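PDB 2DUR: vesicular integral-membrane protein VIP36 from Canis lupus familiaris, which acts as a calcium-dependent lectin of the early secretory pathway, transporting and sorting glycoproteins that carry high-mannose glycans. Local coordinates for residues F112-P117 and L138-S143. Numbering follows the deposited sequence.
Sequences FLDTYP and LSYDHS. With CA (calcium ion), chain E; MAN (alpha-D-mannopyranose), chain C.
With CG of F112 anti to its carbonyl carbon and CG of Y140 anti to its backbone N (chi1 172°), each ring is turned into the space between the segments, where the two meet. This is the calcium and mannose site of an L-type lectin beta-sandwich, where the loop between strands 128-135 and 152-155 packs Y140 against strand 109-114. The two side chains run past one another from opposite directions, their rings meeting obliquely with planes at 50° and F112 CE2 3.5 Å from Y140 CD1; F100 meets both rings.

Beyond the rings the link becomes polar and indirect. Y140 OH and D114 OD1 are 3.3 Å apart, but the angle is too poor for a hydrogen bond. Water 1 bridges them instead, donating to D114 OD1 at 2.6 Å. A second water joins Y140 OH to H142 O and also binds calcium, so the phenol probably helps to position this metal-bound water. D114 chelates the ion through both carboxylate oxygens, and its OD2 also accepts from Y116 N in an Asx turn; Y116 O binds the calcium as well. Water 3, N118 and D145 complete the coordination. On the sugar side, D83, N118, D213 and L214 share the mannose with H142, whose NE2 donates at the ring edge to MAN O4 across 2.8 Å, nearly straight at 174°.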
# COMPACT_ATOMS: atom_id res chain seq x y z
N PHE A 112 3.14 4.48 -1.46
CA PHE A 112 2.29 5.66 -1.23
C PHE A 112 1.62 6.06 -2.52
O PHE A 112 2.29 6.17 -3.54
CB PHE A 112 3.17 6.84 -0.80
CG PHE A 112 3.97 6.60 0.44
CD1 PHE A 112 3.37 6.08 1.59
CD2 PHE A 112 5.33 6.88 0.45
CE1 PHE A 112 4.12 5.88 2.76
CE2 PHE A 112 6.08 6.73 1.61
CZ PHE A 112 5.48 6.20 2.75
N LEU A 113 0.32 6.37 -2.46
CA LEU A 113 -0.43 6.91 -3.60
C LEU A 113 -0.81 8.33 -3.13
O LEU A 113 -1.83 8.52 -2.45
CB LEU A 113 -1.67 6.06 -3.85
CG LEU A 113 -1.44 4.68 -4.49
CD1 LEU A 113 -0.93 3.72 -3.46
CD2 LEU A 113 -2.75 4.16 -5.07
N ASP A 114 0.05 9.29 -3.45
CA ASP A 114 -0.02 10.65 -2.89
C ASP A 114 -0.73 11.55 -3.91
O ASP A 114 -0.26 11.67 -5.03
CB ASP A 114 1.42 11.13 -2.63
CG ASP A 114 1.49 12.49 -1.92
OD1 ASP A 114 2.60 12.86 -1.43
OD2 ASP A 114 0.45 13.17 -1.84
N THR A 115 -1.84 12.18 -3.52
CA THR A 115 -2.65 12.95 -4.44
C THR A 115 -2.49 14.47 -4.31
O THR A 115 -3.09 15.21 -5.07
CB THR A 115 -4.14 12.66 -4.25
OG1 THR A 115 -4.50 13.01 -2.91
CG2 THR A 115 -4.49 11.17 -4.48
N TYR A 116 -1.70 14.93 -3.35
CA TYR A 116 -1.58 16.37 -3.10
C TYR A 116 -0.11 16.80 -3.00
O TYR A 116 0.59 16.30 -2.13
CB TYR A 116 -2.31 16.75 -1.81
CG TYR A 116 -2.18 18.21 -1.49
CD1 TYR A 116 -2.73 19.18 -2.33
CD2 TYR A 116 -1.48 18.63 -0.35
CE1 TYR A 116 -2.59 20.53 -2.04
CE2 TYR A 116 -1.35 19.98 -0.05
CZ TYR A 116 -1.89 20.92 -0.92
OH TYR A 116 -1.76 22.27 -0.64
N PRO A 117 0.35 17.73 -3.88
CA PRO A 117 1.75 18.17 -3.74
C PRO A 117 1.95 19.15 -2.59
O PRO A 117 1.64 20.34 -2.72
CB PRO A 117 2.06 18.84 -5.09
CG PRO A 117 0.71 19.25 -5.65
CD PRO A 117 -0.34 18.38 -5.01
N LEU A 138 13.95 6.11 9.47
CA LEU A 138 13.55 7.16 8.54
C LEU A 138 12.17 7.74 8.88
O LEU A 138 11.24 7.02 9.27
CB LEU A 138 13.53 6.60 7.10
CG LEU A 138 14.82 5.87 6.70
CD1 LEU A 138 14.67 5.46 5.23
CD2 LEU A 138 16.04 6.77 6.88
N SER A 139 12.04 9.04 8.66
CA SER A 139 10.78 9.70 8.79
C SER A 139 10.33 10.12 7.38
O SER A 139 11.11 10.68 6.61
CB SER A 139 10.92 10.95 9.67
OG SER A 139 9.74 11.75 9.62
N TYR A 140 9.06 9.88 7.07
CA TYR A 140 8.47 10.38 5.84
C TYR A 140 8.20 11.86 6.02
O TYR A 140 7.42 12.25 6.90
CB TYR A 140 7.19 9.61 5.57
CG TYR A 140 6.38 10.14 4.42
CD1 TYR A 140 6.74 9.85 3.09
CD2 TYR A 140 5.22 10.90 4.65
CE1 TYR A 140 5.99 10.31 2.03
CE2 TYR A 140 4.46 11.38 3.60
CZ TYR A 140 4.85 11.08 2.30
OH TYR A 140 4.13 11.54 1.22
N ASP A 141 8.86 12.69 5.23
CA ASP A 141 8.66 14.14 5.35
C ASP A 141 7.42 14.52 4.55
O ASP A 141 7.48 14.73 3.34
CB ASP A 141 9.87 14.91 4.83
CG ASP A 141 9.73 16.41 5.04
OD1 ASP A 141 10.73 17.13 4.85
OD2 ASP A 141 8.61 16.86 5.44
N HIS A 142 6.28 14.57 5.25
CA HIS A 142 4.98 14.75 4.57
C HIS A 142 4.93 16.07 3.82
O HIS A 142 4.44 16.16 2.70
CB HIS A 142 3.86 14.65 5.60
CG HIS A 142 2.51 14.95 5.03
ND1 HIS A 142 1.75 14.00 4.38
CD2 HIS A 142 1.81 16.10 4.95
CE1 HIS A 142 0.63 14.55 3.95
NE2 HIS A 142 0.64 15.83 4.27
N SER A 143 5.51 17.10 4.44
CA SER A 143 5.52 18.43 3.82
C SER A 143 6.29 18.51 2.49
O SER A 143 6.09 19.46 1.72
CB SER A 143 6.10 19.44 4.81
OG SER A 143 7.51 19.34 4.87
CA CA E . 1.56 14.93 -0.46
C1 MAN C . -3.03 20.31 6.29
C2 MAN C . -1.91 19.41 6.82
C3 MAN C . -1.14 18.77 5.66
C4 MAN C . -2.09 18.12 4.63
C5 MAN C . -3.02 19.22 4.14
C6 MAN C . -3.96 18.71 3.04
O1 MAN C . -2.49 21.56 5.86
O2 MAN C . -2.49 18.40 7.60
O3 MAN C . -0.21 17.83 6.16
O4 MAN C . -1.39 17.55 3.55
O5 MAN C . -3.76 19.65 5.27
O6 MAN C . -4.88 17.79 3.59
O HOH W 1 4.59 11.13 -1.42
O HOH W 2 2.79 14.04 1.46
O HOH W 3 -0.59 14.38 0.55